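Local coordinates for ABC transporter, solute-binding protein (Staphylococcus aureus, PDB 6LKK) that binds glucose 6-phosphate and probably serves as the extracellular sugar-phosphate sensor of a two-component signalling system, at residues N1-Y6 and G52-G57; V78-E83 and S254-V259; K90-F95 and G217-K222; S94-P99 and S241-L246; D176-K181 and Y200-V205. All blocks are in the same frame, centred on the assembly; numbering follows the deposited sequence.

Contact 1. Residues N1-Y6 and G52-G57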
# COMPACT_ATOMS: atom_id res chain seq x y z
N ASN A 1 -12.87 -22.50 -13.42
CA ASN A 1 -13.19 -21.38 -14.29
C ASN A 1 -12.85 -20.04 -13.63
O ASN A 1 -12.35 -19.13 -14.29
CB ASN A 1 -14.68 -21.41 -14.67
CG ASN A 1 -14.96 -22.30 -15.86
OD1 ASN A 1 -14.05 -22.93 -16.41
ND2 ASN A 1 -16.23 -22.37 -16.26
N VAL A 2 -13.12 -19.93 -12.34
CA VAL A 2 -12.92 -18.67 -11.62
C VAL A 2 -11.47 -18.54 -11.20
O VAL A 2 -10.84 -19.52 -10.76
CB VAL A 2 -13.87 -18.59 -10.41
CG1 VAL A 2 -13.53 -17.39 -9.53
CG2 VAL A 2 -15.31 -18.50 -10.89
N LEU A 3 -10.92 -17.34 -11.33
CA LEU A 3 -9.58 -17.01 -10.87
C LEU A 3 -9.70 -16.05 -9.70
O LEU A 3 -10.20 -14.93 -9.86
CB LEU A 3 -8.75 -16.39 -12.00
CG LEU A 3 -7.24 -16.29 -11.78
CD1 LEU A 3 -6.56 -16.03 -13.11
CD2 LEU A 3 -6.87 -15.18 -10.79
N THR A 4 -9.25 -16.48 -8.53
CA THR A 4 -9.40 -15.71 -7.30
C THR A 4 -8.13 -14.92 -7.02
O THR A 4 -7.03 -15.48 -7.01
CB THR A 4 -9.73 -16.63 -6.12
OG1 THR A 4 -10.99 -17.28 -6.36
CG2 THR A 4 -9.81 -15.85 -4.82
N VAL A 5 -8.30 -13.63 -6.77
CA VAL A 5 -7.21 -12.72 -6.44
C VAL A 5 -7.37 -12.29 -4.99
O VAL A 5 -8.45 -11.85 -4.58
CB VAL A 5 -7.20 -11.49 -7.37
CG1 VAL A 5 -6.11 -10.50 -6.98
CG2 VAL A 5 -7.03 -11.93 -8.83
N TYR A 6 -6.30 -12.42 -4.20
CA TYR A 6 -6.24 -11.80 -2.88
C TYR A 6 -5.68 -10.40 -3.04
O TYR A 6 -4.67 -10.21 -3.72
CB TYR A 6 -5.33 -12.58 -1.92
CG TYR A 6 -5.63 -14.06 -1.75
CD1 TYR A 6 -5.14 -15.00 -2.64
CD2 TYR A 6 -6.37 -14.51 -0.66
CE1 TYR A 6 -5.39 -16.35 -2.47
CE2 TYR A 6 -6.63 -15.86 -0.48
CZ TYR A 6 -6.14 -16.77 -1.39
OH TYR A 6 -6.39 -18.11 -1.21
N GLY A 52 -6.85 -19.34 -3.66
CA GLY A 52 -6.85 -18.56 -4.88
C GLY A 52 -5.50 -18.64 -5.57
O GLY A 52 -4.61 -19.41 -5.20
N ASP A 53 -5.35 -17.80 -6.58
CA ASP A 53 -4.26 -17.94 -7.54
C ASP A 53 -3.26 -16.80 -7.53
O ASP A 53 -2.09 -17.05 -7.82
CB ASP A 53 -4.84 -18.09 -8.95
CG ASP A 53 -5.47 -19.44 -9.18
OD1 ASP A 53 -4.72 -20.43 -9.33
OD2 ASP A 53 -6.72 -19.52 -9.18
N VAL A 54 -3.67 -15.58 -7.23
CA VAL A 54 -2.79 -14.42 -7.32
C VAL A 54 -3.01 -13.53 -6.10
O VAL A 54 -4.14 -13.36 -5.63
CB VAL A 54 -3.03 -13.62 -8.62
CG1 VAL A 54 -2.19 -12.35 -8.65
CG2 VAL A 54 -2.72 -14.48 -9.83
N PHE A 55 -1.92 -12.98 -5.58
CA PHE A 55 -1.95 -11.98 -4.52
C PHE A 55 -1.38 -10.69 -5.10
O PHE A 55 -0.27 -10.69 -5.63
CB PHE A 55 -1.13 -12.44 -3.31
CG PHE A 55 -1.47 -11.73 -2.04
CD1 PHE A 55 -1.25 -10.37 -1.89
CD2 PHE A 55 -1.99 -12.43 -0.96
CE1 PHE A 55 -1.56 -9.72 -0.71
CE2 PHE A 55 -2.30 -11.79 0.22
CZ PHE A 55 -2.09 -10.44 0.35
N MET A 56 -2.15 -9.60 -5.03
CA MET A 56 -1.69 -8.32 -5.56
C MET A 56 -1.94 -7.23 -4.54
O MET A 56 -3.04 -7.14 -3.97
CB MET A 56 -2.37 -7.99 -6.89
CG MET A 56 -3.85 -7.65 -6.80
SD MET A 56 -4.57 -7.35 -8.44
CE MET A 56 -3.85 -5.77 -8.87
N GLY A 57 -0.93 -6.40 -4.32
CA GLY A 57 -1.01 -5.34 -3.34
C GLY A 57 -0.24 -5.68 -2.07
O GLY A 57 0.06 -6.84 -1.78
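Strands 2-6 and 54-56 run parallel, and the backbone bonds of Y6 lock their register. Y6 N gives to V54 O at 2.8 Å. Y6 O takes M56 N at 2.9 Å, nearly along the C=O axis (173°). Ahead of these, T4 O accepts from D53 N at 2.9 Å and, weakly, from V54 N. The strands are twisted by 33° between their short axes.

A side chain adds the fifth bond. CG of Y6 is anti to its carbonyl carbon (chi1 -54°), so the ring lies back along G52. There G52 N gives to Y6 OH at 2.8 Å in a nearly straight bond. The same hydroxyl is hydrogen-bonded to E46 OE1, so two partners fix the ring. T4 CB rests on G52 CA at 3.7 Å. F55 crosses Y6 at about a right angle, with F55 CD2 3.5 Å from Y6 CB. Y6 O sits over one face of the F55 ring, toward its rim. On the face that carries V5 and V54, V5 CG1 meets M56 CG at 3.6 Å. D53 OD1 accepts from H227 N and N223 ND2, outside the two segments. G57, just past the strand, touches the bound glucose 6-phosphate.

The arrangement is a parallel pair within the mixed sheet of a solute-binding protein of the periplasmic-binding-protein type. Strand 2-7 lies between strands 28-33 and 54-56, and strand 54-56 also pairs with strand 213-221. Y6 and F55 pack on helix 36-45. V5, V54 and M56 meet helix 230-237.

Contact 2. Residues V78-E83 and S254-V259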
# COMPACT_ATOMS: atom_id res chain seq x y z
N VAL A 78 10.03 -7.42 -15.74
CA VAL A 78 10.84 -6.73 -14.74
C VAL A 78 11.97 -5.96 -15.43
O VAL A 78 12.44 -4.95 -14.91
CB VAL A 78 11.39 -7.72 -13.69
CG1 VAL A 78 10.25 -8.29 -12.85
CG2 VAL A 78 12.20 -8.83 -14.35
N THR A 79 12.39 -6.43 -16.61
CA THR A 79 13.41 -5.74 -17.38
C THR A 79 13.01 -4.30 -17.70
O THR A 79 13.88 -3.44 -17.85
CB THR A 79 13.69 -6.51 -18.67
OG1 THR A 79 14.12 -7.84 -18.36
CG2 THR A 79 14.77 -5.82 -19.50
N GLN A 80 11.71 -4.03 -17.82
CA GLN A 80 11.22 -2.70 -18.19
C GLN A 80 10.89 -1.85 -16.98
O GLN A 80 10.33 -0.75 -17.14
CB GLN A 80 9.98 -2.82 -19.08
CG GLN A 80 10.28 -3.03 -20.55
CD GLN A 80 10.86 -4.40 -20.84
OE1 GLN A 80 11.99 -4.53 -21.32
NE2 GLN A 80 10.08 -5.44 -20.56
N GLN A 81 11.21 -2.30 -15.77
CA GLN A 81 10.80 -1.62 -14.56
C GLN A 81 11.86 -0.64 -14.09
O GLN A 81 13.05 -0.80 -14.37
CB GLN A 81 10.48 -2.62 -13.45
CG GLN A 81 9.28 -3.47 -13.76
CD GLN A 81 8.88 -4.37 -12.61
OE1 GLN A 81 9.64 -4.55 -11.66
NE2 GLN A 81 7.68 -4.93 -12.69
N LEU A 82 11.42 0.38 -13.36
CA LEU A 82 12.32 1.35 -12.76
C LEU A 82 13.43 0.63 -11.99
O LEU A 82 13.17 -0.28 -11.21
CB LEU A 82 11.54 2.28 -11.84
CG LEU A 82 10.55 3.19 -12.57
CD1 LEU A 82 9.57 3.83 -11.60
CD2 LEU A 82 11.29 4.25 -13.38
N GLU A 83 14.67 1.08 -12.21
CA GLU A 83 15.83 0.35 -11.72
C GLU A 83 15.83 0.23 -10.21
O GLU A 83 16.27 -0.79 -9.65
CB GLU A 83 17.11 1.04 -12.20
CG GLU A 83 17.18 1.31 -13.70
CD GLU A 83 17.87 0.21 -14.48
OE1 GLU A 83 18.09 0.39 -15.69
OE2 GLU A 83 18.20 -0.84 -13.88
N SER A 254 3.45 4.28 -11.85
CA SER A 254 3.78 3.03 -12.52
C SER A 254 5.15 2.52 -12.10
O SER A 254 6.07 3.28 -11.78
CB SER A 254 3.75 3.23 -14.04
OG SER A 254 4.21 2.07 -14.72
N ILE A 255 5.29 1.19 -12.12
CA ILE A 255 6.58 0.55 -11.89
C ILE A 255 7.45 0.55 -13.14
O ILE A 255 8.64 0.21 -13.05
CB ILE A 255 6.35 -0.89 -11.40
CG1 ILE A 255 7.65 -1.53 -10.89
CG2 ILE A 255 5.73 -1.76 -12.49
CD1 ILE A 255 8.26 -0.84 -9.68
N ARG A 256 6.91 0.93 -14.29
CA ARG A 256 7.60 0.79 -15.57
C ARG A 256 8.28 2.09 -15.99
O ARG A 256 7.81 3.19 -15.70
CB ARG A 256 6.62 0.36 -16.66
CG ARG A 256 6.04 -1.03 -16.47
CD ARG A 256 5.09 -1.38 -17.61
NE ARG A 256 5.78 -1.46 -18.90
CZ ARG A 256 6.10 -2.59 -19.53
NH1 ARG A 256 5.81 -3.78 -19.02
NH2 ARG A 256 6.73 -2.53 -20.70
N LYS A 257 9.40 1.94 -16.70
CA LYS A 257 10.12 3.08 -17.26
C LYS A 257 9.36 3.73 -18.41
O LYS A 257 9.48 4.94 -18.62
CB LYS A 257 11.50 2.65 -17.76
CG LYS A 257 12.44 2.11 -16.71
CD LYS A 257 13.55 1.30 -17.37
CE LYS A 257 14.92 1.59 -16.78
NZ LYS A 257 15.97 0.76 -17.44
N ASP A 258 8.60 2.95 -19.17
CA ASP A 258 7.98 3.41 -20.41
C ASP A 258 6.53 3.84 -20.21
O ASP A 258 5.71 3.74 -21.13
CB ASP A 258 8.07 2.33 -21.49
CG ASP A 258 7.45 1.02 -21.06
OD1 ASP A 258 6.95 0.93 -19.92
OD2 ASP A 258 7.46 0.06 -21.87
N VAL A 259 6.19 4.32 -19.01
CA VAL A 259 4.84 4.76 -18.69
C VAL A 259 4.91 6.17 -18.13
O VAL A 259 5.84 6.52 -17.39
CB VAL A 259 4.17 3.80 -17.68
CG1 VAL A 259 2.85 4.38 -17.17
CG2 VAL A 259 3.94 2.45 -18.34
O HOH W 1 7.01 -5.58 -21.30
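The guanidinium of R256 has Q80 CB over one face, 3.6 Å above the plane and toward the rim. D258 and a water lie at its edge, in plane. The motif is a single backbone bridge of Q81 to R256 between two loops, beside an ST turn at S254. R256 grips D258 side-on. R256 NE gives to D258 OD1 at 2.8 Å and R256 NH2 to D258 OD2, a salt bridge. Each oxygen uses its syn lone pair. NH2 also gives to the water, which Q80 NE2 reaches only weakly. NH1 is held by T238 O.

The bridge rests on two backbone bonds. K257 N gives to Q80 O at 2.9 Å, almost straight. L82 N gives to I255 O at 2.8 Å. Next to these bonds the extended Q81 side chain crosses I255, and its CD lies 3.5 Å from I255 CG1. Q81 NE2 bonds weakly to S94 O.

S254 OG accepts R256 N at 3.0 Å and is also bonded to Q243 OE1. On the solvent side K257 bends at chi3 (137°) toward E83. K257 NZ forms a salt bridge with E83 OE1 at 2.8 Å, from above the carboxylate plane.

Contact 3. Residues K90-F95 and G217-K222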
# COMPACT_ATOMS: atom_id res chain seq x y z
N LYS A 90 12.17 -13.51 -4.96
CA LYS A 90 11.92 -14.36 -6.12
C LYS A 90 10.45 -14.75 -6.28
O LYS A 90 10.08 -15.29 -7.32
CB LYS A 90 12.78 -15.63 -6.05
CG LYS A 90 12.47 -16.57 -4.90
CD LYS A 90 13.33 -17.82 -4.97
CE LYS A 90 13.05 -18.78 -3.82
NZ LYS A 90 13.47 -18.22 -2.51
N TYR A 91 9.61 -14.48 -5.28
CA TYR A 91 8.19 -14.77 -5.36
C TYR A 91 7.36 -13.57 -5.81
O TYR A 91 6.16 -13.74 -6.05
CB TYR A 91 7.66 -15.23 -3.99
CG TYR A 91 8.36 -16.45 -3.43
CD1 TYR A 91 7.92 -17.72 -3.74
CD2 TYR A 91 9.45 -16.32 -2.59
CE1 TYR A 91 8.55 -18.84 -3.24
CE2 TYR A 91 10.09 -17.43 -2.08
CZ TYR A 91 9.63 -18.69 -2.40
OH TYR A 91 10.27 -19.80 -1.89
N VAL A 92 7.96 -12.39 -5.95
CA VAL A 92 7.21 -11.15 -6.08
C VAL A 92 7.69 -10.39 -7.30
O VAL A 92 8.90 -10.21 -7.50
CB VAL A 92 7.35 -10.28 -4.81
CG1 VAL A 92 6.58 -8.97 -4.97
CG2 VAL A 92 6.86 -11.04 -3.59
N THR A 93 6.73 -9.93 -8.11
CA THR A 93 6.97 -8.95 -9.17
C THR A 93 6.47 -7.60 -8.69
O THR A 93 5.33 -7.49 -8.22
CB THR A 93 6.24 -9.35 -10.46
OG1 THR A 93 6.68 -10.64 -10.88
CG2 THR A 93 6.50 -8.33 -11.57
N SER A 94 7.31 -6.57 -8.80
CA SER A 94 6.86 -5.23 -8.43
C SER A 94 5.75 -4.78 -9.37
O SER A 94 5.76 -5.09 -10.56
CB SER A 94 8.03 -4.26 -8.47
OG SER A 94 8.98 -4.59 -7.47
N PHE A 95 4.78 -4.04 -8.81
CA PHE A 95 3.55 -3.71 -9.52
C PHE A 95 3.28 -2.21 -9.55
O PHE A 95 3.01 -1.66 -10.62
CB PHE A 95 2.38 -4.44 -8.86
CG PHE A 95 1.03 -3.99 -9.34
CD1 PHE A 95 0.71 -4.00 -10.69
CD2 PHE A 95 0.06 -3.58 -8.43
CE1 PHE A 95 -0.53 -3.59 -11.13
CE2 PHE A 95 -1.19 -3.17 -8.87
CZ PHE A 95 -1.48 -3.18 -10.22
N GLY A 217 3.52 -5.31 -4.71
CA GLY A 217 3.96 -6.47 -5.45
C GLY A 217 2.81 -7.38 -5.86
O GLY A 217 1.66 -7.21 -5.43
N ILE A 218 3.15 -8.35 -6.71
CA ILE A 218 2.24 -9.38 -7.18
C ILE A 218 2.94 -10.73 -7.05
O ILE A 218 4.12 -10.85 -7.40
CB ILE A 218 1.79 -9.16 -8.64
CG1 ILE A 218 0.99 -7.87 -8.77
CG2 ILE A 218 0.96 -10.34 -9.13
CD1 ILE A 218 0.81 -7.42 -10.20
N ALA A 219 2.22 -11.74 -6.58
CA ALA A 219 2.78 -13.06 -6.37
C ALA A 219 1.77 -14.13 -6.77
O ALA A 219 0.56 -13.94 -6.66
CB ALA A 219 3.20 -13.27 -4.91
N LEU A 220 2.30 -15.26 -7.24
CA LEU A 220 1.50 -16.44 -7.53
C LEU A 220 1.38 -17.29 -6.27
O LEU A 220 2.38 -17.59 -5.62
CB LEU A 220 2.12 -17.26 -8.67
CG LEU A 220 2.27 -16.59 -10.03
CD1 LEU A 220 2.79 -17.59 -11.05
CD2 LEU A 220 0.95 -15.99 -10.51
N VAL A 221 0.15 -17.69 -5.95
CA VAL A 221 -0.14 -18.45 -4.74
C VAL A 221 0.01 -19.93 -5.03
O VAL A 221 -0.47 -20.44 -6.05
CB VAL A 221 -1.56 -18.13 -4.22
CG1 VAL A 221 -1.91 -19.00 -3.02
CG2 VAL A 221 -1.67 -16.66 -3.87
N LYS A 222 0.68 -20.65 -4.12
CA LYS A 222 0.85 -22.09 -4.27
C LYS A 222 -0.46 -22.78 -3.93
O LYS A 222 -0.96 -22.65 -2.81
CB LYS A 222 1.98 -22.59 -3.38
CG LYS A 222 2.32 -24.05 -3.62
CD LYS A 222 3.41 -24.55 -2.68
CE LYS A 222 4.78 -24.02 -3.08
NZ LYS A 222 5.82 -24.35 -2.06
O HOH W 2 5.05 -15.59 -7.66
O HOH W 3 5.29 -12.61 -9.48
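Two backbone hydrogen bonds make the closest link, both between T93 and I218. T93 N gives to I218 O at 2.9 Å, nearly straight (169°). I218 N gives to T93 O at 2.8 Å, more bent (144°). Both donors lie in the plane of the carbonyl they reach. This is the hydrogen-bonded pair of an antiparallel ladder, and S94 with G217 is a neighbouring non-hydrogen-bonded pair.

Two waters link the strands. One takes the proton of T93 OG1 and gives to I218 O, so that carbonyl is held twice. T93 OG1 itself accepts from D75 N. Another water accepts from L220 N at 2.8 Å and lies by Y91 O, where the strands have begun to part.

The two strands, 92-105 and 213-221, belong to the central mixed sheet of a solute-binding protein of the PBP clan. G217 follows D216, a residue of the glucose 6-phosphate site, and its backbone is bonded to G57 and G58 on the other side.

Apolar contacts add to these bonds. F95 CG is anti to its backbone N (chi1 170°), which sets the ring obliquely against I218. I218 CD1 reaches F95 CD1 at 3.5 Å. V92 CG1 lies 3.7 Å from G217 CA. Beyond I218, V54 and M56 of strand 54-56 and V234 of helix 230-237 continue the core. Separately, A219 CB makes a close approach to a carbonyl oxygen, Y91 O, at 3.2 Å.

Contact 4. Residues S94-P99 and S241-L246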
# COMPACT_ATOMS: atom_id res chain seq x y z
N SER A 94 7.31 -6.57 -8.80
CA SER A 94 6.86 -5.23 -8.43
C SER A 94 5.75 -4.78 -9.37
O SER A 94 5.76 -5.09 -10.56
CB SER A 94 8.03 -4.26 -8.47
OG SER A 94 8.98 -4.59 -7.47
N PHE A 95 4.78 -4.04 -8.81
CA PHE A 95 3.55 -3.71 -9.52
C PHE A 95 3.28 -2.21 -9.55
O PHE A 95 3.01 -1.66 -10.62
CB PHE A 95 2.38 -4.44 -8.86
CG PHE A 95 1.03 -3.99 -9.34
CD1 PHE A 95 0.71 -4.00 -10.69
CD2 PHE A 95 0.06 -3.58 -8.43
CE1 PHE A 95 -0.53 -3.59 -11.13
CE2 PHE A 95 -1.19 -3.17 -8.87
CZ PHE A 95 -1.48 -3.18 -10.22
N LEU A 96 3.33 -1.54 -8.40
CA LEU A 96 3.05 -0.12 -8.32
C LEU A 96 3.89 0.50 -7.21
O LEU A 96 4.34 -0.19 -6.29
CB LEU A 96 1.57 0.17 -8.03
CG LEU A 96 0.53 -0.01 -9.14
CD1 LEU A 96 -0.84 0.35 -8.59
CD2 LEU A 96 0.84 0.84 -10.37
N LEU A 97 4.09 1.81 -7.31
CA LEU A 97 4.72 2.59 -6.25
C LEU A 97 3.63 3.36 -5.51
O LEU A 97 2.84 4.07 -6.14
CB LEU A 97 5.75 3.56 -6.82
CG LEU A 97 6.81 2.94 -7.73
CD1 LEU A 97 7.72 4.01 -8.30
CD2 LEU A 97 7.62 1.90 -6.96
N MET A 98 3.57 3.19 -4.20
CA MET A 98 2.51 3.79 -3.39
C MET A 98 3.11 4.58 -2.24
O MET A 98 3.53 3.99 -1.22
CB MET A 98 1.56 2.72 -2.85
CG MET A 98 0.30 3.28 -2.23
SD MET A 98 -0.80 4.02 -3.45
CE MET A 98 -1.40 2.53 -4.25
N PRO A 99 3.19 5.90 -2.35
CA PRO A 99 3.59 6.70 -1.19
C PRO A 99 2.60 6.55 -0.05
O PRO A 99 1.38 6.55 -0.26
CB PRO A 99 3.62 8.13 -1.73
CG PRO A 99 3.72 7.99 -3.21
CD PRO A 99 2.99 6.73 -3.55
N SER A 241 0.49 -0.95 -21.36
CA SER A 241 -0.80 -0.32 -21.63
C SER A 241 -1.67 -0.30 -20.38
O SER A 241 -2.37 0.69 -20.13
CB SER A 241 -1.51 -1.04 -22.78
OG SER A 241 -1.85 -2.37 -22.44
N VAL A 242 -1.64 -1.36 -19.58
CA VAL A 242 -2.45 -1.40 -18.37
C VAL A 242 -1.89 -0.45 -17.32
O VAL A 242 -2.64 0.28 -16.65
CB VAL A 242 -2.56 -2.84 -17.85
CG1 VAL A 242 -3.24 -2.89 -16.49
CG2 VAL A 242 -3.31 -3.70 -18.85
N GLN A 243 -0.57 -0.45 -17.14
CA GLN A 243 0.05 0.50 -16.21
C GLN A 243 -0.26 1.94 -16.63
O GLN A 243 -0.52 2.79 -15.78
CB GLN A 243 1.56 0.27 -16.16
CG GLN A 243 1.96 -1.04 -15.48
CD GLN A 243 2.20 -0.88 -13.99
OE1 GLN A 243 2.83 0.08 -13.54
NE2 GLN A 243 1.70 -1.84 -13.21
N GLN A 244 -0.22 2.21 -17.93
CA GLN A 244 -0.55 3.55 -18.43
C GLN A 244 -1.99 3.91 -18.11
O GLN A 244 -2.28 5.07 -17.77
CB GLN A 244 -0.29 3.60 -19.94
CG GLN A 244 -0.55 4.95 -20.59
CD GLN A 244 0.50 5.99 -20.25
OE1 GLN A 244 1.66 5.67 -20.02
NE2 GLN A 244 0.09 7.25 -20.22
N ARG A 245 -2.90 2.94 -18.20
CA ARG A 245 -4.30 3.20 -17.85
C ARG A 245 -4.45 3.54 -16.37
O ARG A 245 -5.23 4.42 -16.01
CB ARG A 245 -5.16 1.99 -18.20
CG ARG A 245 -5.57 1.88 -19.66
CD ARG A 245 -6.39 0.63 -19.89
NE ARG A 245 -5.72 -0.31 -20.79
CZ ARG A 245 -5.91 -1.62 -20.79
NH1 ARG A 245 -6.73 -2.19 -19.92
NH2 ARG A 245 -5.25 -2.38 -21.66
N LEU A 246 -3.71 2.84 -15.50
CA LEU A 246 -3.79 3.13 -14.08
C LEU A 246 -3.24 4.51 -13.76
O LEU A 246 -3.78 5.23 -12.91
CB LEU A 246 -3.04 2.05 -13.29
CG LEU A 246 -3.68 0.66 -13.30
CD1 LEU A 246 -2.74 -0.38 -12.71
CD2 LEU A 246 -5.00 0.68 -12.53
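Q243 leaves helix 240-250 with CG anti to its carbonyl carbon (chi1 -70°). CB and CG make no close approach to strand 94-99. A bend at chi2 (-91°) then turns the amide toward the strand. Q243 CD comes 3.6 Å from F95 O. Q243 NE2 gives to F95 O at 2.9 Å; the donor lies in the F95 carbonyl plane, and F95 O lies near the Q243 amide plane. NE2 also gives to L237 O, so both its partners are backbone carbonyls. Q243 NE2 passes 3.5 Å from F95 CD1, and the ring and amide planes stand 79° apart. Q243 OE1 lies 3.8 Å from L96 CD2 and accepts from S254 OG and I255 N. The buried amide is thus bonded at both its polar atoms, which should fix its flip.

One turn on, L246 CD1 meets F95 CZ at 4.0 Å and lies 4.4 Å from L96 CD2. L96 CG covers one face of the F95 ring. M98, farther along the strand, touches the bound sugar phosphate. F95 and L96 both stand opposite D216, a residue of the glucose 6-phosphate site. That pairing is a classic beta bulge.

Contact 5. Residues D176-K181 and Y200-V205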
# COMPACT_ATOMS: atom_id res chain seq x y z
N ASP A 176 -12.77 8.11 8.37
CA ASP A 176 -13.09 8.88 9.57
C ASP A 176 -12.43 10.26 9.55
O ASP A 176 -13.00 11.21 10.10
CB ASP A 176 -12.68 8.10 10.82
CG ASP A 176 -13.64 6.97 11.13
OD1 ASP A 176 -14.69 6.87 10.47
OD2 ASP A 176 -13.34 6.16 12.04
N VAL A 177 -11.25 10.39 8.94
CA VAL A 177 -10.67 11.71 8.74
C VAL A 177 -11.54 12.52 7.78
O VAL A 177 -11.89 13.67 8.05
CB VAL A 177 -9.22 11.61 8.24
CG1 VAL A 177 -8.69 12.98 7.84
CG2 VAL A 177 -8.33 11.01 9.31
N ALA A 178 -11.89 11.92 6.64
CA ALA A 178 -12.68 12.62 5.64
C ALA A 178 -14.02 13.06 6.19
O ALA A 178 -14.53 14.13 5.85
CB ALA A 178 -12.87 11.74 4.41
N LYS A 179 -14.63 12.24 7.06
CA LYS A 179 -15.94 12.53 7.62
C LYS A 179 -15.88 13.37 8.89
O LYS A 179 -16.92 13.64 9.49
CB LYS A 179 -16.69 11.23 7.89
CG LYS A 179 -17.13 10.51 6.63
CD LYS A 179 -17.88 9.23 6.94
CE LYS A 179 -18.35 8.54 5.67
NZ LYS A 179 -19.10 7.30 5.96
N GLY A 180 -14.69 13.79 9.31
CA GLY A 180 -14.56 14.73 10.40
C GLY A 180 -14.50 14.13 11.79
O GLY A 180 -14.68 14.87 12.77
N LYS A 181 -14.27 12.83 11.91
CA LYS A 181 -14.13 12.23 13.23
C LYS A 181 -12.73 12.42 13.79
O LYS A 181 -12.55 12.42 15.01
CB LYS A 181 -14.48 10.74 13.17
CG LYS A 181 -14.46 10.06 14.53
CD LYS A 181 -14.83 8.59 14.43
CE LYS A 181 -14.86 7.94 15.80
NZ LYS A 181 -15.14 6.48 15.73
N TYR A 200 -14.52 15.42 -0.36
CA TYR A 200 -14.38 15.53 1.08
C TYR A 200 -13.25 16.50 1.42
O TYR A 200 -12.30 16.67 0.64
CB TYR A 200 -14.13 14.17 1.70
CG TYR A 200 -15.34 13.28 1.65
CD1 TYR A 200 -15.66 12.56 0.51
CD2 TYR A 200 -16.19 13.17 2.75
CE1 TYR A 200 -16.78 11.75 0.46
CE2 TYR A 200 -17.31 12.36 2.71
CZ TYR A 200 -17.60 11.66 1.56
OH TYR A 200 -18.71 10.85 1.50
N PRO A 201 -13.33 17.17 2.58
CA PRO A 201 -12.30 18.15 2.99
C PRO A 201 -11.03 17.47 3.48
O PRO A 201 -10.72 17.40 4.67
CB PRO A 201 -13.01 18.93 4.10
CG PRO A 201 -13.96 17.95 4.69
CD PRO A 201 -14.44 17.09 3.55
N VAL A 202 -10.26 16.95 2.52
CA VAL A 202 -9.08 16.14 2.78
C VAL A 202 -7.88 16.81 2.13
O VAL A 202 -7.90 17.12 0.93
CB VAL A 202 -9.25 14.71 2.24
CG1 VAL A 202 -7.92 13.94 2.26
CG2 VAL A 202 -10.29 13.96 3.05
N SER A 203 -6.83 17.02 2.92
CA SER A 203 -5.53 17.47 2.42
C SER A 203 -4.54 16.32 2.52
O SER A 203 -4.52 15.58 3.51
CB SER A 203 -5.02 18.68 3.21
OG SER A 203 -5.79 19.83 2.95
N ILE A 204 -3.70 16.19 1.49
CA ILE A 204 -2.70 15.13 1.42
C ILE A 204 -1.35 15.74 1.77
O ILE A 204 -0.93 16.73 1.15
CB ILE A 204 -2.68 14.48 0.03
CG1 ILE A 204 -4.08 13.92 -0.29
CG2 ILE A 204 -1.63 13.38 -0.03
CD1 ILE A 204 -4.24 13.44 -1.72
N VAL A 205 -0.68 15.17 2.77
CA VAL A 205 0.58 15.69 3.28
C VAL A 205 1.64 14.60 3.14
O VAL A 205 1.46 13.48 3.65
CB VAL A 205 0.46 16.15 4.74
CG1 VAL A 205 1.83 16.52 5.31
CG2 VAL A 205 -0.49 17.33 4.84
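V202 has CG1 anti to its backbone N (chi1 169°), which leaves CG2 beside that N and facing the end of helix 170-178. Y200 has CG anti to its carbonyl carbon (chi1 -71°), so its ring lies beside the same end. A178 is the meeting point. A178 CB touches V202 CG2 at 3.7 Å and Y200 CB at 3.9 Å. A178 O lies at the edge of the Y200 ring, near the plane, 3.6 Å from Y200 CD2. A178 O is also 3.7 Å from P201 CD.

The helix closes in a Schellman motif, with G180 at positive phi (88°). Its bonds are K181 N to D176 O at 2.7 Å and G180 N to V177 O. P201 is the centre of an inverse gamma turn, with a weak bond from V202 N to Y200 O. W195 packs edge-to-face on the Y200 ring and also touches A178. K179 NZ turns to E175 OE2 in a salt bridge. Strand 202-205 runs antiparallel to strand 92-105, and V177 touches V103 of that strand.

No hydrogen bond crosses the contact. Its fit rests on the A178 methyl against V202 CG2 and Y200 CB, and on C-H groups around the A178 carbonyl. Hydrogen bonds of these residues stay within a segment or go to neighbours such as strand 92-105. Helix end and strand start meet by shape, far from the sugar site.

In the fold
Contact 1 comes first along the chain, and the loop between the segments of contact 2 encloses contacts 3, 4 and 5. Contacts 1, 3, 4 and 5 all reach one mixed sheet. Contacts 1 and 3 are 11 Å apart between centres and touch through strands 54-56 and 213-221, where F55 and G57 meet A219 and G217. Contacts 3 and 4 share S94 and F95 on strand 92-105. Contacts 2 and 4 are about 9 Å apart between centres and meet at Q243. Contact 5 is remote, about 33 Å from contact 3 between centres, on the opposite side of the chain's centre. Strand 92-105 joins contacts 3 and 4 and pairs with strand 202-205 of contact 5, consistent with a two-lobed binding protein.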